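DNA polymerase III subunit beta (Helicobacter pylori 26695, PDB 4S3I) forms a sliding clamp on DNA that tethers DNA polymerases and other proteins to their template and makes them processive. Local coordinates at residues V137-K142 with L363-S368; A157-Q162 with L170-T175; T177-Y182 with A324-E329. All blocks are in the same frame, centred on the assembly; numbering follows the deposited sequence.

Contact 1. Residues V137-K142 with L363-S368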
ATOM      1  N   VAL A 137      17.513   4.199  19.192  1.00 27.51           N
ATOM      2  CA  VAL A 137      16.671   4.017  18.008  1.00 27.03           C
ATOM      3  C   VAL A 137      15.523   5.033  17.991  1.00 27.19           C
ATOM      4  O   VAL A 137      14.966   5.347  16.936  1.00 26.31           O
ATOM      5  CB  VAL A 137      16.140   2.576  17.839  1.00 30.38           C
ATOM      6  CG1 VAL A 137      17.279   1.559  17.990  1.00 31.34           C
ATOM      7  CG2 VAL A 137      15.002   2.282  18.830  1.00 33.07           C
ATOM      8  N   ASP A 138      15.162   5.528  19.170  1.00 27.22           N
ATOM      9  CA  ASP A 138      14.162   6.586  19.262  1.00 26.41           C
ATOM     10  C   ASP A 138      14.720   7.841  18.594  1.00 26.36           C
ATOM     11  O   ASP A 138      14.053   8.478  17.788  1.00 26.04           O
ATOM     12  CB  ASP A 138      13.821   6.854  20.731  1.00 26.64           C
ATOM     13  CG  ASP A 138      12.639   7.808  20.893  1.00 31.41           C
ATOM     14  OD1 ASP A 138      11.617   7.609  20.208  1.00 28.11           O
ATOM     15  OD2 ASP A 138      12.731   8.759  21.701  1.00 32.12           O
ATOM     16  N   ALA A 139      15.960   8.182  18.928  1.00 26.74           N
ATOM     17  CA  ALA A 139      16.642   9.299  18.290  1.00 26.84           C
ATOM     18  C   ALA A 139      16.736   9.087  16.777  1.00 29.50           C
ATOM     19  O   ALA A 139      16.486  10.003  16.001  1.00 26.57           O
ATOM     20  CB  ALA A 139      18.044   9.497  18.907  1.00 27.42           C
ATOM     21  N   PHE A 140      17.116   7.881  16.361  1.00 26.80           N
ATOM     22  CA  PHE A 140      17.252   7.573  14.939  1.00 26.75           C
ATOM     23  C   PHE A 140      15.909   7.751  14.224  1.00 26.30           C
ATOM     24  O   PHE A 140      15.829   8.366  13.162  1.00 26.28           O
ATOM     25  CB  PHE A 140      17.750   6.125  14.730  1.00 26.92           C
ATOM     26  CG  PHE A 140      19.212   5.926  15.012  1.00 27.48           C
ATOM     27  CD1 PHE A 140      20.043   7.004  15.289  1.00 27.84           C
ATOM     28  CD2 PHE A 140      19.764   4.649  14.974  1.00 42.05           C
ATOM     29  CE1 PHE A 140      21.395   6.818  15.547  1.00 28.65           C
ATOM     30  CE2 PHE A 140      21.119   4.451  15.228  1.00 41.69           C
ATOM     31  CZ  PHE A 140      21.934   5.538  15.512  1.00 36.45           C
ATOM     32  N   LYS A 141      14.854   7.199  14.804  1.00 26.02           N
ATOM     33  CA  LYS A 141      13.551   7.257  14.138  1.00 25.68           C
ATOM     34  C   LYS A 141      13.036   8.697  14.068  1.00 31.51           C
ATOM     35  O   LYS A 141      12.361   9.089  13.110  1.00 26.97           O
ATOM     36  CB  LYS A 141      12.542   6.365  14.867  1.00 25.53           C
ATOM     37  CG  LYS A 141      11.222   6.195  14.137  1.00 50.98           C
ATOM     38  CD  LYS A 141      10.109   5.753  15.088  1.00 57.69           C
ATOM     39  CE  LYS A 141       8.783   5.595  14.343  1.00 62.37           C
ATOM     40  NZ  LYS A 141       7.591   5.600  15.247  1.00 67.47           N
ATOM     41  N   LYS A 142      13.372   9.498  15.073  1.00 29.06           N
ATOM     42  CA  LYS A 142      12.838  10.855  15.141  1.00 29.25           C
ATOM     43  C   LYS A 142      13.566  11.783  14.186  1.00 29.72           C
ATOM     44  O   LYS A 142      12.999  12.741  13.670  1.00 27.80           O
ATOM     45  CB  LYS A 142      12.894  11.376  16.582  1.00 25.62           C
ATOM     46  CG  LYS A 142      11.769  10.848  17.447  1.00 25.45           C
ATOM     47  CD  LYS A 142      11.938  11.237  18.927  1.00 27.99           C
ATOM     48  CE  LYS A 142      10.725  10.795  19.760  1.00 25.59           C
ATOM     49  NZ  LYS A 142      11.027  10.906  21.219  1.00 25.92           N
ATOM     50  N   LEU A 363      14.398   6.655  29.060  1.00 66.18           N
ATOM     51  CA  LEU A 363      14.031   5.695  28.023  1.00 58.62           C
ATOM     52  C   LEU A 363      13.993   6.277  26.619  1.00 53.53           C
ATOM     53  O   LEU A 363      14.088   5.549  25.624  1.00 54.02           O
ATOM     54  CB  LEU A 363      12.668   5.110  28.370  1.00 60.13           C
ATOM     55  CG  LEU A 363      12.699   4.444  29.740  1.00 65.50           C
ATOM     56  CD1 LEU A 363      11.376   4.582  30.482  1.00 69.62           C
ATOM     57  CD2 LEU A 363      13.094   2.990  29.584  1.00 68.74           C
ATOM     58  N   ASN A 364      13.879   7.596  26.551  1.00 47.12           N
ATOM     59  CA  ASN A 364      13.520   8.292  25.322  1.00 45.71           C
ATOM     60  C   ASN A 364      14.533   9.364  24.945  1.00 37.68           C
ATOM     61  O   ASN A 364      15.227   9.912  25.798  1.00 40.29           O
ATOM     62  CB  ASN A 364      12.161   8.953  25.529  1.00 54.87           C
ATOM     63  CG  ASN A 364      12.102   9.733  26.848  1.00 73.37           C
ATOM     64  OD1 ASN A 364      12.194   9.145  27.936  1.00 74.83           O
ATOM     65  ND2 ASN A 364      11.959  11.058  26.756  1.00 74.29           N
ATOM     66  N   ALA A 365      14.607   9.675  23.658  1.00 30.87           N
ATOM     67  CA  ALA A 365      15.416  10.797  23.214  1.00 28.37           C
ATOM     68  C   ALA A 365      14.494  12.010  23.096  1.00 28.21           C
ATOM     69  O   ALA A 365      13.350  11.865  22.662  1.00 28.57           O
ATOM     70  CB  ALA A 365      16.042  10.495  21.878  1.00 27.83           C
ATOM     71  N   LYS A 366      14.987  13.199  23.438  1.00 27.29           N
ATOM     72  CA  LYS A 366      14.226  14.421  23.161  1.00 26.97           C
ATOM     73  C   LYS A 366      14.882  15.202  22.039  1.00 26.92           C
ATOM     74  O   LYS A 366      15.985  15.726  22.186  1.00 28.83           O
ATOM     75  CB  LYS A 366      14.081  15.286  24.411  1.00 27.25           C
ATOM     76  CG  LYS A 366      13.505  14.541  25.605  1.00 27.47           C
ATOM     77  CD  LYS A 366      13.163  15.510  26.724  1.00 27.73           C
ATOM     78  CE  LYS A 366      12.709  14.773  27.973  1.00 28.12           C
ATOM     79  NZ  LYS A 366      12.516  15.761  29.082  1.00 29.23           N
ATOM     80  N   ILE A 367      14.184  15.266  20.915  1.00 26.51           N
ATOM     81  CA  ILE A 367      14.713  15.856  19.696  1.00 26.52           C
ATOM     82  C   ILE A 367      14.237  17.304  19.601  1.00 28.38           C
ATOM     83  O   ILE A 367      13.081  17.600  19.905  1.00 26.15           O
ATOM     84  CB  ILE A 367      14.221  15.070  18.440  1.00 28.47           C
ATOM     85  CG1 ILE A 367      15.133  13.872  18.143  1.00 28.76           C
ATOM     86  CG2 ILE A 367      14.212  15.960  17.203  1.00 26.18           C
ATOM     87  CD1 ILE A 367      15.381  12.943  19.302  1.00 26.58           C
ATOM     88  N   SER A 368      15.135  18.197  19.194  1.00 26.91           N
ATOM     89  CA  SER A 368      14.806  19.593  18.946  1.00 26.77           C
ATOM     90  C   SER A 368      15.060  19.817  17.476  1.00 31.14           C
ATOM     91  O   SER A 368      15.989  19.223  16.920  1.00 27.11           O
ATOM     92  CB  SER A 368      15.722  20.514  19.775  1.00 27.26           C
ATOM     93  OG  SER A 368      15.560  20.277  21.158  1.00 29.40           O
TER
HETATM   94  O   HOH W   1      11.423  14.000  21.061  1.00 21.03           O
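K142 lies obliquely across I367, its CB 3.7 Å from I367 CG1 and its CD against I367 CD1, and from there the chain runs on extended until NZ meets the backbone of A365. K142 NZ donates to A365 O over 2.9 Å, at a C=O...N angle of 163°, almost in line with the carbonyl. One turn earlier on the helix, D138 deals with the other polar group of the same residue. Its CG stands anti to the backbone N (chi1 -172°), and D138 OD2 accepts from A365 N at 2.9 Å with its anti lone pair. The syn side of OD2 is met by K142 NZ at 2.8 Å, 20° out of the carboxylate plane, in an i to i+4 salt bridge. OD2 is thus gripped by two donors, and the lysine ammonium, which binds both OD2 and A365 O, probably offsets the repulsion of these two acceptors. Water 1 accepts from both K142 NZ and I367 N, extending the polar link to I367, two residues on. Alongside these bonds, A139 CB rests on A365 CB at 3.7 Å, and I367 CD1 reaches A139 CA. The contact joins helix 135-143 of the central domain to the irregular chain of the C-terminal domain that leads into strand 368-371; T183 of strand 179-185 touches both A139 and I367, while F140 turns to helix 203-212.

Contact 2. Residues A157-Q162 with L170-T175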
ATOM      1  N   ALA A 157      24.363  13.048   3.965  1.00 38.26           N
ATOM      2  CA  ALA A 157      23.551  11.911   3.545  1.00 41.16           C
ATOM      3  C   ALA A 157      23.475  10.845   4.642  1.00 42.05           C
ATOM      4  O   ALA A 157      23.001   9.729   4.412  1.00 46.01           O
ATOM      5  CB  ALA A 157      24.102  11.308   2.243  1.00 42.64           C
ATOM      6  N   GLY A 158      23.944  11.185   5.836  1.00 40.93           N
ATOM      7  CA  GLY A 158      23.904  10.245   6.937  1.00 37.76           C
ATOM      8  C   GLY A 158      23.536  10.897   8.254  1.00 38.24           C
ATOM      9  O   GLY A 158      23.352  12.112   8.321  1.00 35.13           O
ATOM     10  N   ILE A 159      23.439  10.084   9.304  1.00 32.07           N
ATOM     11  CA  ILE A 159      23.172  10.601  10.637  1.00 29.83           C
ATOM     12  C   ILE A 159      24.465  10.639  11.442  1.00 35.70           C
ATOM     13  O   ILE A 159      25.275   9.691  11.412  1.00 30.87           O
ATOM     14  CB  ILE A 159      22.086   9.780  11.350  1.00 29.07           C
ATOM     15  CG1 ILE A 159      21.678  10.442  12.673  1.00 30.99           C
ATOM     16  CG2 ILE A 159      22.542   8.338  11.564  1.00 33.25           C
ATOM     17  CD1 ILE A 159      20.307  10.009  13.136  1.00 33.50           C
ATOM     18  N   LEU A 160      24.686  11.752  12.133  1.00 30.70           N
ATOM     19  CA  LEU A 160      25.891  11.914  12.937  1.00 31.42           C
ATOM     20  C   LEU A 160      25.729  11.309  14.330  1.00 35.55           C
ATOM     21  O   LEU A 160      24.737  11.569  15.005  1.00 30.57           O
ATOM     22  CB  LEU A 160      26.267  13.387  13.071  1.00 31.89           C
ATOM     23  CG  LEU A 160      27.348  13.674  14.121  1.00 33.52           C
ATOM     24  CD1 LEU A 160      28.683  13.012  13.754  1.00 42.48           C
ATOM     25  CD2 LEU A 160      27.538  15.172  14.344  1.00 33.63           C
ATOM     26  N   MET A 161      26.708  10.506  14.750  1.00 31.71           N
ATOM     27  CA  MET A 161      26.808  10.083  16.146  1.00 35.12           C
ATOM     28  C   MET A 161      28.110  10.622  16.699  1.00 36.59           C
ATOM     29  O   MET A 161      29.196  10.181  16.302  1.00 34.91           O
ATOM     30  CB  MET A 161      26.768   8.557  16.274  1.00 34.99           C
ATOM     31  CG  MET A 161      25.440   7.942  15.844  1.00 34.85           C
ATOM     32  SD  MET A 161      25.520   6.146  15.808  1.00 39.76           S
ATOM     33  CE  MET A 161      25.467   5.763  17.570  1.00 41.39           C
ATOM     34  N   GLN A 162      28.004  11.588  17.603  1.00 32.84           N
ATOM     35  CA  GLN A 162      29.185  12.212  18.185  1.00 34.15           C
ATOM     36  C   GLN A 162      29.359  11.755  19.628  1.00 37.16           C
ATOM     37  O   GLN A 162      28.489  12.003  20.476  1.00 34.59           O
ATOM     38  CB  GLN A 162      29.055  13.734  18.131  1.00 42.70           C
ATOM     39  CG  GLN A 162      30.338  14.502  18.430  1.00 49.58           C
ATOM     40  CD  GLN A 162      30.202  15.985  18.096  1.00 59.99           C
ATOM     41  OE1 GLN A 162      30.607  16.432  17.019  1.00 65.65           O
ATOM     42  NE2 GLN A 162      29.614  16.748  19.013  1.00 61.39           N
ATOM     43  N   LEU A 170      26.361  11.221  24.092  1.00 33.13           N
ATOM     44  CA  LEU A 170      26.326  10.916  22.676  1.00 33.94           C
ATOM     45  C   LEU A 170      25.340  11.881  22.038  1.00 33.88           C
ATOM     46  O   LEU A 170      24.168  11.944  22.438  1.00 31.12           O
ATOM     47  CB  LEU A 170      25.865   9.477  22.460  1.00 32.09           C
ATOM     48  CG  LEU A 170      25.470   9.080  21.035  1.00 36.38           C
ATOM     49  CD1 LEU A 170      26.659   9.241  20.088  1.00 33.38           C
ATOM     50  CD2 LEU A 170      24.965   7.647  21.023  1.00 33.66           C
ATOM     51  N   SER A 171      25.813  12.653  21.065  1.00 31.89           N
ATOM     52  CA  SER A 171      24.925  13.548  20.333  1.00 31.27           C
ATOM     53  C   SER A 171      24.562  12.920  18.997  1.00 32.71           C
ATOM     54  O   SER A 171      25.413  12.328  18.321  1.00 34.86           O
ATOM     55  CB  SER A 171      25.574  14.915  20.118  1.00 42.34           C
ATOM     56  OG  SER A 171      25.974  15.479  21.348  1.00 42.72           O
ATOM     57  N   VAL A 172      23.297  13.062  18.627  1.00 30.03           N
ATOM     58  CA  VAL A 172      22.768  12.485  17.398  1.00 29.58           C
ATOM     59  C   VAL A 172      22.152  13.626  16.612  1.00 29.31           C
ATOM     60  O   VAL A 172      21.315  14.365  17.138  1.00 28.96           O
ATOM     61  CB  VAL A 172      21.745  11.381  17.700  1.00 28.98           C
ATOM     62  CG1 VAL A 172      21.260  10.747  16.429  1.00 28.61           C
ATOM     63  CG2 VAL A 172      22.351  10.310  18.613  1.00 29.34           C
ATOM     64  N   VAL A 173      22.598  13.796  15.365  1.00 29.57           N
ATOM     65  CA  VAL A 173      22.243  14.967  14.550  1.00 29.54           C
ATOM     66  C   VAL A 173      21.952  14.581  13.108  1.00 34.57           C
ATOM     67  O   VAL A 173      22.702  13.803  12.500  1.00 29.79           O
ATOM     68  CB  VAL A 173      23.393  15.999  14.514  1.00 30.37           C
ATOM     69  CG1 VAL A 173      22.942  17.286  13.846  1.00 30.38           C
ATOM     70  CG2 VAL A 173      23.918  16.294  15.918  1.00 33.19           C
ATOM     71  N   GLY A 174      20.866  15.122  12.558  1.00 29.06           N
ATOM     72  CA  GLY A 174      20.607  15.012  11.132  1.00 29.04           C
ATOM     73  C   GLY A 174      20.307  16.400  10.589  1.00 31.93           C
ATOM     74  O   GLY A 174      19.736  17.230  11.300  1.00 28.96           O
ATOM     75  N   THR A 175      20.696  16.675   9.350  1.00 30.22           N
ATOM     76  CA  THR A 175      20.278  17.929   8.719  1.00 36.97           C
ATOM     77  C   THR A 175      20.213  17.813   7.204  1.00 40.81           C
ATOM     78  O   THR A 175      20.901  16.968   6.615  1.00 41.09           O
ATOM     79  CB  THR A 175      21.204  19.101   9.102  1.00 43.49           C
ATOM     80  OG1 THR A 175      20.874  20.256   8.322  1.00 43.81           O
ATOM     81  CG2 THR A 175      22.651  18.742   8.854  1.00 41.43           C
TER
HETATM   82  O   HOH W   2      22.543  14.649   7.990  1.00 29.83           O
HETATM   83  O   HOH W   3      28.271  14.148  22.606  1.00 36.66           O
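I159 and V172 both send a branch anti to the backbone N, CG1 in each case (chi1 -172° and -177°), and the two side chains cross obliquely with I159 CD1 3.5 Å from V172 CG1. M161 and L170 cross at a slant as well, with L170 CD1 3.9 Å from M161 CB and L170 CD2 meeting the methyl CE of M161. On the other face, L160 and V173 lie side by side and point the same way, touching through L160 CD2 and V173 CG2, 4.1 Å apart. Q162 and S171 follow on that face, meeting through their CB atoms. These side chains project from a regular antiparallel beta hairpin, strands 158-164 and 169-175, which forms part of the central domain of the clamp. L160 with V173 and Q162 with S171 are hydrogen-bonded pairs, and M161 with V172 is the non-hydrogen-bonded pair between them. The bond from Q162 N to S171 O is short and nearly straight, 2.8 Å with 175° at the hydrogen, whereas V173 N reaches L160 O at 3.1 Å from a position tilted out of the carbonyl plane. L160 O also receives the CA-H of V172, at 3.2 Å between CA and O. Water 2 joins G158 O to T175 N where the direct bonds stop, and water 3 links Q162 O with S171 OG. The face bearing I159, M161 and V172 is covered by F140 and I143 of helix 135-143, and on the opposite face Y244 packs against L160.

Contact 3. Residues T177-Y182 with A324-E329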
ATOM      1  N   THR A 177      20.141  20.986   5.503  1.00 42.75           N
ATOM      2  CA  THR A 177      20.435  22.413   5.252  1.00 48.76           C
ATOM      3  C   THR A 177      19.270  23.405   5.372  1.00 46.48           C
ATOM      4  O   THR A 177      19.511  24.609   5.476  1.00 53.33           O
ATOM      5  CB  THR A 177      21.172  22.669   3.903  1.00 65.80           C
ATOM      6  OG1 THR A 177      20.285  22.399   2.803  1.00 65.34           O
ATOM      7  CG2 THR A 177      22.419  21.807   3.805  1.00 64.52           C
ATOM      8  N   LYS A 178      18.029  22.919   5.347  1.00 43.15           N
ATOM      9  CA  LYS A 178      16.871  23.777   5.596  1.00 48.03           C
ATOM     10  C   LYS A 178      16.474  23.654   7.059  1.00 45.72           C
ATOM     11  O   LYS A 178      15.868  24.557   7.650  1.00 40.02           O
ATOM     12  CB  LYS A 178      15.674  23.361   4.736  1.00 55.04           C
ATOM     13  CG  LYS A 178      15.851  23.526   3.234  1.00 66.23           C
ATOM     14  CD  LYS A 178      16.186  24.965   2.863  1.00 75.28           C
ATOM     15  CE  LYS A 178      15.887  25.265   1.394  1.00 78.33           C
ATOM     16  NZ  LYS A 178      14.526  25.847   1.207  1.00 77.49           N
ATOM     17  N   ARG A 179      16.808  22.505   7.632  1.00 39.11           N
ATOM     18  CA  ARG A 179      16.444  22.192   9.003  1.00 35.06           C
ATOM     19  C   ARG A 179      17.474  21.240   9.578  1.00 34.70           C
ATOM     20  O   ARG A 179      18.227  20.586   8.842  1.00 32.76           O
ATOM     21  CB  ARG A 179      15.060  21.561   9.057  1.00 37.17           C
ATOM     22  CG  ARG A 179      14.875  20.501   7.997  1.00 41.98           C
ATOM     23  CD  ARG A 179      13.540  19.833   8.082  1.00 38.18           C
ATOM     24  NE  ARG A 179      13.357  18.889   6.979  1.00 27.80           N
ATOM     25  CZ  ARG A 179      12.392  17.982   6.942  1.00 29.20           C
ATOM     26  NH1 ARG A 179      11.530  17.910   7.943  1.00 26.83           N
ATOM     27  NH2 ARG A 179      12.288  17.159   5.907  1.00 29.40           N
ATOM     28  N   LEU A 180      17.509  21.178  10.898  1.00 31.13           N
ATOM     29  CA  LEU A 180      18.529  20.423  11.600  1.00 34.39           C
ATOM     30  C   LEU A 180      17.863  19.905  12.850  1.00 35.62           C
ATOM     31  O   LEU A 180      17.242  20.675  13.593  1.00 31.26           O
ATOM     32  CB  LEU A 180      19.703  21.342  11.940  1.00 39.46           C
ATOM     33  CG  LEU A 180      20.862  20.769  12.750  1.00 46.05           C
ATOM     34  CD1 LEU A 180      22.180  21.255  12.177  1.00 50.41           C
ATOM     35  CD2 LEU A 180      20.728  21.188  14.199  1.00 44.41           C
ATOM     36  N   SER A 181      17.944  18.594  13.058  1.00 28.09           N
ATOM     37  CA  SER A 181      17.366  17.986  14.249  1.00 27.61           C
ATOM     38  C   SER A 181      18.485  17.334  15.018  1.00 34.92           C
ATOM     39  O   SER A 181      19.389  16.716  14.428  1.00 28.32           O
ATOM     40  CB  SER A 181      16.297  16.956  13.898  1.00 27.07           C
ATOM     41  OG  SER A 181      15.150  17.589  13.380  1.00 31.84           O
ATOM     42  N   TYR A 182      18.434  17.475  16.336  1.00 27.91           N
ATOM     43  CA  TYR A 182      19.505  16.965  17.176  1.00 28.35           C
ATOM     44  C   TYR A 182      18.984  16.488  18.511  1.00 35.23           C
ATOM     45  O   TYR A 182      17.872  16.838  18.925  1.00 27.68           O
ATOM     46  CB  TYR A 182      20.575  18.035  17.398  1.00 29.03           C
ATOM     47  CG  TYR A 182      20.083  19.232  18.189  1.00 36.51           C
ATOM     48  CD1 TYR A 182      19.525  20.327  17.542  1.00 38.30           C
ATOM     49  CD2 TYR A 182      20.184  19.270  19.579  1.00 39.97           C
ATOM     50  CE1 TYR A 182      19.076  21.428  18.249  1.00 38.86           C
ATOM     51  CE2 TYR A 182      19.735  20.363  20.295  1.00 43.30           C
ATOM     52  CZ  TYR A 182      19.180  21.438  19.621  1.00 43.98           C
ATOM     53  OH  TYR A 182      18.732  22.537  20.317  1.00 50.19           O
ATOM     54  N   ALA A 324       5.220  23.988   5.930  1.00 27.71           N
ATOM     55  CA  ALA A 324       4.216  23.194   6.633  1.00 29.96           C
ATOM     56  C   ALA A 324       4.744  21.799   6.960  1.00 28.06           C
ATOM     57  O   ALA A 324       4.673  21.339   8.109  1.00 26.39           O
ATOM     58  CB  ALA A 324       2.932  23.115   5.800  1.00 28.64           C
ATOM     59  N   LYS A 325       5.272  21.124   5.945  1.00 27.11           N
ATOM     60  CA  LYS A 325       5.839  19.789   6.140  1.00 26.84           C
ATOM     61  C   LYS A 325       6.947  19.779   7.188  1.00 26.58           C
ATOM     62  O   LYS A 325       6.996  18.887   8.033  1.00 26.19           O
ATOM     63  CB  LYS A 325       6.368  19.240   4.810  1.00 28.24           C
ATOM     64  CG  LYS A 325       7.209  17.967   4.944  1.00 35.83           C
ATOM     65  CD  LYS A 325       7.996  17.726   3.646  1.00 48.89           C
ATOM     66  CE  LYS A 325       8.761  16.414   3.670  1.00 53.16           C
ATOM     67  NZ  LYS A 325       9.659  16.300   2.481  1.00 58.60           N
ATOM     68  N   PHE A 326       7.842  20.760   7.160  1.00 26.88           N
ATOM     69  CA  PHE A 326       8.933  20.754   8.150  1.00 26.74           C
ATOM     70  C   PHE A 326       8.363  20.934   9.552  1.00 26.28           C
ATOM     71  O   PHE A 326       8.756  20.244  10.500  1.00 26.00           O
ATOM     72  CB  PHE A 326       9.962  21.856   7.889  1.00 27.24           C
ATOM     73  CG  PHE A 326      10.701  21.721   6.580  1.00 27.83           C
ATOM     74  CD1 PHE A 326      10.552  20.592   5.782  1.00 27.84           C
ATOM     75  CD2 PHE A 326      11.545  22.733   6.154  1.00 39.03           C
ATOM     76  CE1 PHE A 326      11.232  20.481   4.574  1.00 34.18           C
ATOM     77  CE2 PHE A 326      12.232  22.629   4.951  1.00 45.72           C
ATOM     78  CZ  PHE A 326      12.075  21.503   4.162  1.00 41.94           C
ATOM     79  N   PHE A 327       7.431  21.867   9.682  1.00 26.27           N
ATOM     80  CA  PHE A 327       6.853  22.153  10.984  1.00 25.93           C
ATOM     81  C   PHE A 327       6.168  20.899  11.502  1.00 25.57           C
ATOM     82  O   PHE A 327       6.319  20.522  12.665  1.00 25.34           O
ATOM     83  CB  PHE A 327       5.844  23.304  10.862  1.00 26.05           C
ATOM     84  CG  PHE A 327       5.677  24.109  12.126  1.00 26.14           C
ATOM     85  CD1 PHE A 327       4.966  23.598  13.206  1.00 26.24           C
ATOM     86  CD2 PHE A 327       6.233  25.387  12.229  1.00 26.16           C
ATOM     87  CE1 PHE A 327       4.789  24.352  14.392  1.00 27.50           C
ATOM     88  CE2 PHE A 327       6.077  26.149  13.400  1.00 26.13           C
ATOM     89  CZ  PHE A 327       5.348  25.623  14.489  1.00 25.71           C
ATOM     90  N   LEU A 328       5.406  20.240  10.634  1.00 25.61           N
ATOM     91  CA  LEU A 328       4.705  19.028  11.049  1.00 25.35           C
ATOM     92  C   LEU A 328       5.695  17.952  11.467  1.00 25.21           C
ATOM     93  O   LEU A 328       5.510  17.285  12.490  1.00 25.00           O
ATOM     94  CB  LEU A 328       3.806  18.494   9.928  1.00 25.52           C
ATOM     95  CG  LEU A 328       2.496  19.224   9.728  1.00 32.23           C
ATOM     96  CD1 LEU A 328       1.749  18.678   8.506  1.00 32.52           C
ATOM     97  CD2 LEU A 328       1.640  19.105  10.986  1.00 31.83           C
ATOM     98  N   GLU A 329       6.750  17.776  10.679  1.00 25.40           N
ATOM     99  CA  GLU A 329       7.718  16.748  11.024  1.00 28.49           C
ATOM    100  C   GLU A 329       8.407  17.061  12.349  1.00 29.01           C
ATOM    101  O   GLU A 329       8.661  16.166  13.141  1.00 25.11           O
ATOM    102  CB  GLU A 329       8.714  16.510   9.873  1.00 25.63           C
ATOM    103  CG  GLU A 329       8.013  15.925   8.639  1.00 28.43           C
ATOM    104  CD  GLU A 329       8.975  15.455   7.545  1.00 31.94           C
ATOM    105  OE1 GLU A 329       8.598  14.532   6.799  1.00 35.66           O
ATOM    106  OE2 GLU A 329      10.086  16.011   7.418  1.00 32.02           O
TER
HETATM  107  O   HOH W   4      11.561  19.411  10.495  1.00 26.55           O
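K178 sets its CB 3.5 Å from F326 CE2, its chain crossing the phenylalanine obliquely before the tip leads off. R179, the next residue, carries most of the contact. Its CG sits between the backbone N and the carbonyl carbon (chi1 45°), and the chain then runs extended to NE, crossing F326 at about a right angle. CD lies over the ring, 3.9 Å from its centroid and 18° off the normal, a CH-pi contact. Farther on, the guanidinium settles almost parallel to the ring, the planes 16° apart, with F326 CD1 3.4 Å from R179 CZ and over the centre of the guanidinium, while NE stands above the ring toward its rim. The edge of the guanidinium turns to E329. E329 OE2 forms a salt bridge with R179 NH1, the modelled 2.4 Å being doubtfully short, and a weak bond with R179 NH2 at 2.9 Å; the two groups are nearly coplanar. Water 4, also in the guanidinium plane, accepts from NH1 and donates to F326 O, tying the arginine to the helix backbone. R179 has a second acidic partner, D176, whose OD2 forms a salt bridge with NE, and the two carboxylates would help to offset the like charge of K325, whose NZ lies 4.4 Å from R179 NH2. Strand 368-371 runs beside this site, with M371 touching both R179 and F326. Here an arginine at the start of a strand is covered on one face by an aromatic ring and met at its edge by a carboxylate, bridging the central and C-terminal domains of a beta sliding clamp, where strand segment 179-182 and helix segment 324-329 run nearly parallel.

In the fold
From the N terminus, helix 135-143 opens the widest loop: contact 1 closes it only when the chain returns at 363-368, having passed through the rest of the central domain and most of the C-terminal one. Contacts 2 and 3 are both nested within it and follow in series. Contact 2 closes a short hairpin; the chain then turns into strand 179-185, which opens contact 3, closed by helix 324-332. Strands 169-175 and 179-185 are sheet neighbours, with G174 O meeting S181 N, and strand 368-371 adds S368 O against Y182 N. F140 of contact 1 packs on I159 and M161 of contact 2. Contacts 1 and 3 join the two domains along their shared sheet.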